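Local structure of uncharacterized protein (Bacteroides eggerthii DSM 20697, 4ECO) at residues V202-T206 with L243-K249; L262-P266 with Q290-D294; L269-M275 with A297-V303; F320-L326 with L346-G350. The protein is of unknown function but, as a leucine-rich repeat protein, probably takes part in protein binding through its solenoid of stacked repeats. All blocks are in the same frame, centred on the assembly; numbering follows the deposited sequence. Where two conformers were deposited one is given.

Contact 1 (V202-T206 with L243-K249)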
# COMPACT_ATOMS: atom_id res chain seq x y z
N VAL A 202 -23.69 9.46 -21.50
CA VAL A 202 -23.07 8.26 -20.93
C VAL A 202 -24.20 7.30 -20.35
O VAL A 202 -24.05 6.07 -20.43
CB VAL A 202 -21.99 8.66 -19.89
CG1 VAL A 202 -21.41 7.46 -19.16
CG2 VAL A 202 -20.87 9.43 -20.57
N MSE A 203 -25.35 7.87 -19.90
CA MSE A 203 -26.55 7.14 -19.40
C MSE A 203 -27.17 6.22 -20.46
O MSE A 203 -28.06 5.42 -20.13
CB MSE A 203 -27.64 8.12 -18.96
CG MSE A 203 -27.27 9.08 -17.85
SE MSE A 203 -28.87 10.15 -17.49
CE MSE A 203 -28.09 11.56 -16.39
N ARG A 204 -26.81 6.42 -21.74
CA ARG A 204 -27.31 5.60 -22.83
C ARG A 204 -26.51 4.31 -22.93
O ARG A 204 -27.05 3.29 -23.39
CB ARG A 204 -27.29 6.37 -24.15
CG ARG A 204 -28.24 5.80 -25.20
CD ARG A 204 -28.49 6.81 -26.28
NE ARG A 204 -29.41 6.34 -27.32
CZ ARG A 204 -29.04 5.72 -28.43
NH1 ARG A 204 -27.75 5.49 -28.68
NH2 ARG A 204 -29.94 5.35 -29.32
N LEU A 205 -25.24 4.32 -22.47
CA LEU A 205 -24.32 3.17 -22.53
C LEU A 205 -24.65 2.19 -21.40
O LEU A 205 -23.90 2.04 -20.44
CB LEU A 205 -22.85 3.64 -22.47
CG LEU A 205 -22.49 4.90 -23.29
CD1 LEU A 205 -21.10 5.37 -22.98
CD2 LEU A 205 -22.70 4.70 -24.78
N THR A 206 -25.81 1.52 -21.53
CA THR A 206 -26.34 0.60 -20.52
C THR A 206 -25.49 -0.67 -20.39
O THR A 206 -25.73 -1.44 -19.45
CB THR A 206 -27.82 0.24 -20.82
OG1 THR A 206 -27.92 -0.43 -22.08
CG2 THR A 206 -28.74 1.46 -20.79
N LEU A 243 -33.47 8.44 -20.36
CA LEU A 243 -32.23 7.81 -19.94
C LEU A 243 -32.08 7.96 -18.43
O LEU A 243 -32.47 8.99 -17.84
CB LEU A 243 -31.02 8.41 -20.68
CG LEU A 243 -31.06 8.49 -22.22
CD1 LEU A 243 -29.93 9.34 -22.72
CD2 LEU A 243 -30.97 7.12 -22.86
N LYS A 244 -31.59 6.90 -17.78
CA LYS A 244 -31.47 6.87 -16.33
C LYS A 244 -30.19 6.20 -15.93
O LYS A 244 -29.77 5.23 -16.57
CB LYS A 244 -32.66 6.11 -15.71
CG LYS A 244 -34.00 6.85 -15.76
CD LYS A 244 -35.19 5.91 -15.58
CE LYS A 244 -36.47 6.71 -15.41
NZ LYS A 244 -37.69 5.86 -15.41
N TRP A 245 -29.60 6.68 -14.82
CA TRP A 245 -28.41 6.06 -14.26
C TRP A 245 -28.73 4.66 -13.72
O TRP A 245 -27.84 3.80 -13.72
CB TRP A 245 -27.79 6.93 -13.16
CG TRP A 245 -27.07 8.14 -13.68
CD1 TRP A 245 -27.38 9.44 -13.44
CD2 TRP A 245 -25.91 8.16 -14.53
NE1 TRP A 245 -26.48 10.27 -14.06
CE2 TRP A 245 -25.58 9.52 -14.75
CE3 TRP A 245 -25.12 7.16 -15.14
CZ2 TRP A 245 -24.50 9.90 -15.57
CZ3 TRP A 245 -24.04 7.54 -15.93
CH2 TRP A 245 -23.73 8.90 -16.13
N ASP A 246 -30.00 4.41 -13.35
CA ASP A 246 -30.45 3.12 -12.85
C ASP A 246 -30.30 2.01 -13.89
O ASP A 246 -30.14 0.86 -13.51
CB ASP A 246 -31.90 3.19 -12.37
CG ASP A 246 -32.32 1.96 -11.57
OD1 ASP A 246 -31.72 1.71 -10.50
OD2 ASP A 246 -33.25 1.24 -12.02
N ASN A 247 -30.30 2.36 -15.19
CA ASN A 247 -30.20 1.40 -16.29
C ASN A 247 -28.76 0.89 -16.52
O ASN A 247 -28.60 -0.14 -17.19
CB ASN A 247 -30.75 2.01 -17.57
CG ASN A 247 -32.21 2.36 -17.48
OD1 ASN A 247 -32.61 3.45 -17.88
ND2 ASN A 247 -33.02 1.47 -16.92
N LEU A 248 -27.74 1.56 -15.94
CA LEU A 248 -26.35 1.12 -16.04
C LEU A 248 -26.08 0.08 -14.93
O LEU A 248 -25.36 0.31 -13.94
CB LEU A 248 -25.40 2.32 -15.97
CG LEU A 248 -25.04 2.95 -17.34
CD1 LEU A 248 -26.27 3.53 -18.06
CD2 LEU A 248 -23.97 4.00 -17.17
N LYS A 249 -26.70 -1.09 -15.13
CA LYS A 249 -26.70 -2.23 -14.24
C LYS A 249 -25.35 -2.98 -14.19
O LYS A 249 -25.10 -3.71 -13.23
CB LYS A 249 -27.80 -3.21 -14.69
CG LYS A 249 -29.25 -2.66 -14.67
CD LYS A 249 -29.85 -2.47 -13.29
CE LYS A 249 -31.26 -1.97 -13.35
NZ LYS A 249 -31.71 -1.43 -12.04

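Contact 2 (L262-P266 with Q290-D294)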
# COMPACT_ATOMS: atom_id res chain seq x y z
N LEU A 262 -12.27 19.83 -8.93
CA LEU A 262 -13.43 19.29 -8.23
C LEU A 262 -13.52 19.92 -6.85
O LEU A 262 -12.50 20.02 -6.17
CB LEU A 262 -13.36 17.74 -8.11
CG LEU A 262 -13.46 16.89 -9.36
CD1 LEU A 262 -13.44 15.44 -9.01
CD2 LEU A 262 -14.71 17.17 -10.16
N THR A 263 -14.71 20.36 -6.43
CA THR A 263 -14.94 20.93 -5.10
C THR A 263 -15.89 20.00 -4.36
O THR A 263 -16.10 20.16 -3.15
CB THR A 263 -15.45 22.37 -5.15
OG1 THR A 263 -16.55 22.50 -6.07
CG2 THR A 263 -14.36 23.36 -5.49
N LYS A 264 -16.43 19.01 -5.08
CA LYS A 264 -17.32 17.95 -4.61
C LYS A 264 -17.24 16.79 -5.57
O LYS A 264 -16.74 16.97 -6.68
CB LYS A 264 -18.78 18.45 -4.45
CG LYS A 264 -19.53 18.64 -5.77
CD LYS A 264 -20.98 19.01 -5.59
CE LYS A 264 -21.75 18.70 -6.83
NZ LYS A 264 -23.07 19.37 -6.85
N LEU A 265 -17.71 15.61 -5.17
CA LEU A 265 -17.72 14.45 -6.08
C LEU A 265 -18.87 14.58 -7.04
O LEU A 265 -19.93 15.09 -6.62
CB LEU A 265 -17.80 13.10 -5.32
CG LEU A 265 -16.63 12.73 -4.42
CD1 LEU A 265 -16.88 11.42 -3.73
CD2 LEU A 265 -15.33 12.63 -5.21
N PRO A 266 -18.72 14.16 -8.33
CA PRO A 266 -19.86 14.23 -9.27
C PRO A 266 -21.04 13.42 -8.71
O PRO A 266 -20.86 12.38 -8.07
CB PRO A 266 -19.31 13.67 -10.59
CG PRO A 266 -18.08 12.99 -10.26
CD PRO A 266 -17.54 13.54 -8.96
N GLN A 290 -16.73 18.24 2.75
CA GLN A 290 -17.48 17.94 1.53
C GLN A 290 -17.27 16.48 1.07
O GLN A 290 -18.23 15.83 0.64
CB GLN A 290 -17.06 18.92 0.40
CG GLN A 290 -17.89 18.83 -0.88
CD GLN A 290 -19.38 18.97 -0.64
OE1 GLN A 290 -19.89 20.00 -0.15
NE2 GLN A 290 -20.10 17.92 -0.96
N LEU A 291 -16.02 15.96 1.16
CA LEU A 291 -15.72 14.59 0.76
C LEU A 291 -16.36 13.62 1.76
O LEU A 291 -16.91 12.61 1.33
CB LEU A 291 -14.22 14.38 0.63
CG LEU A 291 -13.77 13.10 -0.10
CD1 LEU A 291 -14.14 13.14 -1.56
CD2 LEU A 291 -12.30 12.89 0.04
N LYS A 292 -16.37 13.97 3.08
CA LYS A 292 -17.00 13.17 4.14
C LYS A 292 -18.50 13.05 3.84
O LYS A 292 -19.07 11.96 3.94
CB LYS A 292 -16.76 13.81 5.53
CG LYS A 292 -17.47 13.13 6.72
CD LYS A 292 -17.92 14.15 7.77
CE LYS A 292 -19.41 14.47 7.76
NZ LYS A 292 -20.26 13.40 8.39
N ASP A 293 -19.11 14.17 3.43
CA ASP A 293 -20.52 14.28 3.07
C ASP A 293 -20.84 13.48 1.79
O ASP A 293 -21.86 12.78 1.77
CB ASP A 293 -20.92 15.75 2.92
CG ASP A 293 -21.02 16.49 4.26
OD1 ASP A 293 -21.24 15.82 5.30
OD2 ASP A 293 -20.95 17.75 4.25
N ASP A 294 -19.97 13.54 0.76
CA ASP A 294 -20.16 12.78 -0.49
C ASP A 294 -20.04 11.27 -0.22
O ASP A 294 -20.87 10.50 -0.73
CB ASP A 294 -19.17 13.22 -1.59
CG ASP A 294 -19.37 14.63 -2.14
OD1 ASP A 294 -20.55 15.01 -2.39
OD2 ASP A 294 -18.35 15.31 -2.41

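Contact 3 (L269-M275 with A297-V303)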
# COMPACT_ATOMS: atom_id res chain seq x y z
N LEU A 269 -22.47 9.37 -9.24
CA LEU A 269 -21.93 8.22 -8.51
C LEU A 269 -22.97 7.63 -7.58
O LEU A 269 -23.22 6.43 -7.69
CB LEU A 269 -20.66 8.59 -7.74
CG LEU A 269 -19.47 9.08 -8.57
CD1 LEU A 269 -18.45 9.78 -7.69
CD2 LEU A 269 -18.82 7.98 -9.34
N LYS A 270 -23.64 8.46 -6.73
CA LYS A 270 -24.66 7.96 -5.79
C LYS A 270 -25.93 7.46 -6.52
O LYS A 270 -26.70 6.66 -5.95
CB LYS A 270 -25.03 9.01 -4.73
CG LYS A 270 -25.58 10.31 -5.26
CD LYS A 270 -25.74 11.29 -4.12
CE LYS A 270 -26.37 12.58 -4.55
NZ LYS A 270 -26.40 13.55 -3.43
N ALA A 271 -26.12 7.88 -7.78
CA ALA A 271 -27.25 7.49 -8.62
C ALA A 271 -27.04 6.10 -9.28
O ALA A 271 -27.98 5.58 -9.86
CB ALA A 271 -27.48 8.55 -9.70
N LEU A 272 -25.84 5.51 -9.18
CA LEU A 272 -25.54 4.21 -9.80
C LEU A 272 -26.12 3.03 -8.99
O LEU A 272 -26.12 3.07 -7.75
CB LEU A 272 -24.03 4.01 -10.02
CG LEU A 272 -23.33 4.96 -11.02
CD1 LEU A 272 -21.84 4.79 -10.97
CD2 LEU A 272 -23.82 4.78 -12.47
N PRO A 273 -26.62 1.97 -9.65
CA PRO A 273 -27.22 0.86 -8.88
C PRO A 273 -26.24 -0.26 -8.45
O PRO A 273 -26.52 -0.94 -7.46
CB PRO A 273 -28.25 0.29 -9.85
CG PRO A 273 -27.72 0.61 -11.23
CD PRO A 273 -26.76 1.75 -11.11
N GLU A 274 -25.13 -0.48 -9.21
CA GLU A 274 -24.28 -1.64 -8.95
C GLU A 274 -22.77 -1.36 -8.87
O GLU A 274 -21.98 -2.31 -9.00
CB GLU A 274 -24.53 -2.68 -10.07
CG GLU A 274 -25.92 -3.31 -10.08
CD GLU A 274 -26.24 -4.24 -8.92
OE1 GLU A 274 -25.30 -4.76 -8.28
OE2 GLU A 274 -27.45 -4.48 -8.69
N MSE A 275 -22.36 -0.11 -8.58
CA MSE A 275 -20.92 0.23 -8.49
C MSE A 275 -20.25 -0.55 -7.34
O MSE A 275 -20.82 -0.61 -6.25
CB MSE A 275 -20.73 1.76 -8.31
CG MSE A 275 -19.27 2.20 -8.20
SE MSE A 275 -19.10 4.12 -8.11
CE MSE A 275 -20.11 4.48 -6.54
N ALA A 297 -23.16 10.17 1.66
CA ALA A 297 -24.24 10.12 0.68
C ALA A 297 -24.21 8.80 -0.10
O ALA A 297 -25.27 8.21 -0.32
CB ALA A 297 -24.12 11.30 -0.27
N LEU A 298 -22.99 8.33 -0.46
CA LEU A 298 -22.79 7.06 -1.16
C LEU A 298 -23.25 5.89 -0.29
O LEU A 298 -24.03 5.06 -0.77
CB LEU A 298 -21.33 6.89 -1.60
CG LEU A 298 -20.91 7.68 -2.84
CD1 LEU A 298 -19.41 7.77 -2.95
CD2 LEU A 298 -21.49 7.08 -4.09
N ALA A 299 -22.84 5.86 1.00
CA ALA A 299 -23.24 4.84 1.99
C ALA A 299 -24.76 4.81 2.21
O ALA A 299 -25.36 3.73 2.35
CB ALA A 299 -22.53 5.10 3.30
N ASP A 300 -25.39 6.01 2.23
CA ASP A 300 -26.83 6.16 2.46
C ASP A 300 -27.65 5.81 1.21
O ASP A 300 -28.83 5.47 1.34
CB ASP A 300 -27.14 7.59 2.93
CG ASP A 300 -26.56 7.94 4.29
OD1 ASP A 300 -26.39 7.01 5.13
OD2 ASP A 300 -26.29 9.14 4.53
N ALA A 301 -27.04 5.88 0.01
CA ALA A 301 -27.72 5.54 -1.25
C ALA A 301 -27.75 4.01 -1.44
O ALA A 301 -26.98 3.31 -0.76
CB ALA A 301 -27.04 6.23 -2.43
N PRO A 302 -28.62 3.45 -2.34
CA PRO A 302 -28.66 1.97 -2.50
C PRO A 302 -27.34 1.36 -2.92
O PRO A 302 -27.11 0.18 -2.60
CB PRO A 302 -29.71 1.77 -3.60
CG PRO A 302 -30.61 2.98 -3.48
CD PRO A 302 -29.66 4.10 -3.17
N VAL A 303 -26.45 2.15 -3.59
CA VAL A 303 -25.11 1.77 -4.06
C VAL A 303 -24.17 1.48 -2.85
O VAL A 303 -23.22 0.70 -3.01
CB VAL A 303 -24.52 2.84 -5.02
CG1 VAL A 303 -24.15 4.14 -4.32
CG2 VAL A 303 -23.34 2.29 -5.81

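Contact 4 (F320-L326 with L346-G350)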
# COMPACT_ATOMS: atom_id res chain seq x y z
N PHE A 320 -14.33 10.14 9.03
CA PHE A 320 -15.20 9.30 8.22
C PHE A 320 -16.63 9.69 8.43
O PHE A 320 -16.94 10.26 9.48
CB PHE A 320 -15.05 7.81 8.65
CG PHE A 320 -13.76 7.07 8.34
CD1 PHE A 320 -12.76 7.67 7.58
CD2 PHE A 320 -13.57 5.78 8.79
CE1 PHE A 320 -11.59 6.98 7.27
CE2 PHE A 320 -12.39 5.09 8.49
CZ PHE A 320 -11.41 5.70 7.73
N PRO A 321 -17.57 9.27 7.53
CA PRO A 321 -19.00 9.47 7.81
C PRO A 321 -19.44 8.76 9.12
O PRO A 321 -18.71 7.89 9.63
CB PRO A 321 -19.67 8.81 6.60
CG PRO A 321 -18.65 8.86 5.53
CD PRO A 321 -17.40 8.54 6.25
N VAL A 322 -20.62 9.14 9.64
CA VAL A 322 -21.23 8.60 10.87
C VAL A 322 -21.29 7.05 10.82
O VAL A 322 -21.51 6.48 9.74
CB VAL A 322 -22.64 9.22 11.03
CG1 VAL A 322 -23.39 8.65 12.24
CG2 VAL A 322 -22.56 10.74 11.12
N GLU A 323 -21.09 6.38 12.01
CA GLU A 323 -21.10 4.92 12.18
C GLU A 323 -22.32 4.28 11.51
O GLU A 323 -22.16 3.28 10.81
CB GLU A 323 -21.06 4.52 13.67
CG GLU A 323 -19.83 5.00 14.44
CD GLU A 323 -19.33 4.12 15.57
OE1 GLU A 323 -19.98 3.09 15.87
OE2 GLU A 323 -18.26 4.44 16.13
N THR A 324 -23.54 4.86 11.72
CA THR A 324 -24.83 4.35 11.19
C THR A 324 -24.85 4.32 9.62
O THR A 324 -25.58 3.51 9.03
CB THR A 324 -26.02 5.18 11.72
OG1 THR A 324 -26.02 6.47 11.12
CG2 THR A 324 -26.02 5.32 13.24
N SER A 325 -24.06 5.19 8.97
CA SER A 325 -23.96 5.24 7.52
C SER A 325 -22.94 4.22 7.06
O SER A 325 -23.20 3.50 6.10
CB SER A 325 -23.61 6.64 7.05
OG SER A 325 -24.69 7.55 7.23
N LEU A 326 -21.79 4.12 7.78
CA LEU A 326 -20.71 3.17 7.51
C LEU A 326 -21.22 1.72 7.60
O LEU A 326 -20.87 0.91 6.75
CB LEU A 326 -19.53 3.38 8.48
CG LEU A 326 -18.71 4.68 8.37
CD1 LEU A 326 -17.46 4.61 9.22
CD2 LEU A 326 -18.28 4.95 6.97
N LEU A 346 -11.60 7.34 15.29
CA LEU A 346 -12.30 7.11 14.02
C LEU A 346 -13.69 6.53 14.20
O LEU A 346 -13.86 5.64 15.02
CB LEU A 346 -11.52 6.15 13.10
CG LEU A 346 -10.41 6.69 12.24
CD1 LEU A 346 -9.83 5.57 11.39
CD2 LEU A 346 -10.90 7.80 11.34
N PRO A 347 -14.69 6.92 13.38
CA PRO A 347 -16.00 6.23 13.45
C PRO A 347 -15.81 4.75 13.03
O PRO A 347 -14.88 4.45 12.28
CB PRO A 347 -16.87 7.03 12.46
CG PRO A 347 -16.13 8.34 12.24
CD PRO A 347 -14.69 7.97 12.33
N ALA A 348 -16.64 3.82 13.57
CA ALA A 348 -16.49 2.38 13.30
C ALA A 348 -17.50 1.84 12.27
O ALA A 348 -18.63 2.31 12.23
CB ALA A 348 -16.63 1.59 14.59
N PHE A 349 -17.09 0.83 11.48
CA PHE A 349 -17.96 0.14 10.50
C PHE A 349 -18.75 -1.01 11.17
O PHE A 349 -19.91 -1.28 10.81
CB PHE A 349 -17.13 -0.45 9.35
CG PHE A 349 -16.43 0.54 8.45
CD1 PHE A 349 -17.06 1.04 7.32
CD2 PHE A 349 -15.13 0.95 8.72
CE1 PHE A 349 -16.42 1.96 6.50
CE2 PHE A 349 -14.49 1.88 7.90
CZ PHE A 349 -15.14 2.38 6.80
N GLY A 350 -18.08 -1.70 12.10
CA GLY A 350 -18.57 -2.87 12.81
C GLY A 350 -17.83 -4.12 12.38
O GLY A 350 -17.26 -4.15 11.28

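Contact 1 (V202-T206 with L243-K249)
M203, a selenomethionine, crosses the indole of W245 at about a right angle and covers one of its faces. Its CB rests on CB of L243 (3.8 Å). With CG anti to the carbonyl carbon (chi1 -60°) and the chain extended beyond it, the side chain runs over the ring instead of along its rim. CG stands 3.5 Å from the centroid of the six-membered ring of W245, 11° off the normal, as a CH-pi contact. SE follows over the five-membered ring, 4.3 Å from its centroid and 13° off the normal, which makes this a Met-aromatic contact. CE ends above the pyrrole side, near NE1 and CE2 of W245. At the edge of the same indole, close to its plane, V202 sets CG1 4.1 Å from CH2. F268 also meets the W245 ring. In leucine-rich repeat fashion, the two segments lead into the neighbouring parallel strands 210-214 and 253-257. Each of these two loops runs from a short 3-10 segment into an inverse gamma turn, centred on L205 or on L248. L248 reaches across with CD2, which lies 3.9 Å from the carbonyl oxygen of V202. Further along both segments, T206 and N247 lie side by side and point the same way, CG2 of T206 being 3.8 Å from CB of N247. R204 offers only its aliphatic root here: its CG packs on CD2 of L243 (3.8 Å). Its guanidinium group leads away, where NE makes a salt bridge with E241 and NH1 donates to the carbonyl oxygen of G102.

Contact 2 (L262-P266 with Q290-D294)
The L-x-x-L-P segment of a leucine-rich repeat, L262 to P266, lies against helix 288-300, and L265 and D294 make the hydrogen bond of the join. The backbone N of L265 donates to OD2 of D294 at 2.8 Å, a nearly straight bond (168° at the hydrogen) that arrives from above the carboxylate plane, 57° out of it. CG of D294 is anti to its carbonyl carbon (chi1 -68°), which swings the carboxylate off the helix towards the loop. The L265 side chain crosses that of D294 obliquely and sets CD1 3.6 Å from its CB; on the inner side CG of L265 meets CD1 of L291 at 3.8 Å, and I286 adds to the packing on L265. In the solenoid, the loop follows strand 253-257 while the helix belongs to the connection after strand 277-279, the next parallel strand along, so the pairing ties successive connections together. One helical turn before D294, Q290 bends at its second torsion and brings NE2 over the carboxylate, with weak bonds to OD2 (3.5 Å) and OD1 (3.3 Å). CG of Q290 also packs on CB of K264 (3.7 Å) and sits close to the carbonyl oxygen of T263. With an alanine at D294, the L265 N-H would probably be left without this acceptor and the Q290 amide would lose its two weak bonds. The extended K264 chain leads away from the helix, its NZ staying 6.7 Å from OD1 of D294. The backbone N of Q290 bonds to OG of S287.

Contact 3 (L269-M275 with A297-V303)
K270 and L298 bring the backbones nearest, their CA atoms 5.1 Å apart, where a type I turn from L269 to L272 faces the C-terminal end of helix 288-300. The turn is closed by L272 N donating to the carbonyl oxygen of L269, and A301 is the first residue to leave the helical conformation. Both segments belong to the leucine-rich repeat solenoid: L269, L272 and M275 turn inward onto V254 of strand 253-257, while L298 reaches I278 of strand 277-279. No hydrogen bond crosses between the segments; they meet by van der Waals contact, partly methyl on carbonyl oxygen. CD2 of L298 does much of the touching. It sits over the start of the turn, 3.7 Å from the backbone N of K270 and 4.0 Å from CB of L269. M275, a selenomethionine, comes to the same methyl from the strand side, crossing L298 at about a right angle. Its CG is anti to the backbone N (chi1 180°), but the chain bends at chi3 (59°), and this turns CE back to within 3.8 Å of CD2 of L298. V303 lies between the turn and M275: CB is nearest the carbonyl oxygen of L272, and CG2 packs 3.7 Å from CB of M275, while CG1 faces the carbonyl oxygen of K270. The K270 side chain, extended beyond CG, passes the helix end at a slant with CD near CB of A297 (4.2 Å), and its tip leads away. Past the helix end, CB of A301 lies 3.6 Å from the carbonyl oxygen of K270 and 4.1 Å from CB of K270.

Contact 4 (F320-L326 with L346-G350)
F320 and F349 meet through their CE2 atoms (3.9 Å), the ring planes at 55° in an oblique pairing. Each ring carries a leucine methyl over one face, drawn from the opposite segment: CD2 of L346 stands 4.0 Å above the centre of the F320 ring, and CD1 of L326 is 3.9 Å from the centroid of the F349 ring. L326 also presses CD2 against CE1 of F349 (3.6 Å). Beside the aromatics, CD of P347 lies on CB of F320 (3.7 Å). A348 N donates to OE2 of E323, but E323 was deposited in two conformers, which makes this bond less certain. A serine in place of F349 would probably open a gap where CD1 of L326 rests on the ring face and cost F320 its contact at CE2. Further out, W295 of helix 288-300 and L335 of strand 334-336 touch both phenylalanines, and F372 meets F349 edge-to-face. V322, at the N-cap of helix 323-326, takes the N-H groups of S325 and L326 on its carbonyl oxygen, while its own N donates to OE1 of Q296. Corresponding loop segments of successive connections side by side, hydrophobic side chains in the core, are characteristic of the leucine-rich repeat solenoid.

Overall arrangement
From the N terminus, contact 1 comes first: it closes a loop that takes in strand 210-214 and helix 233-238, and it is complete before the others open. Contacts 2 and 3 cross; together they fasten the connection between strands 253-257 and 277-279 to the front part of helix 288-300 and to its C-terminal end with the residues that follow. Contact 3 also packs against contact 1 through P273 and E274. Contact 4 follows in series and closes a loop around strand 334-336. It touches contact 2 where P321 meets K292, and contact 3 through a probable hydrogen bond between S325 and D300. The four thus step along adjoining repeats, contacts 1 and 4 about 30 Å apart between centres.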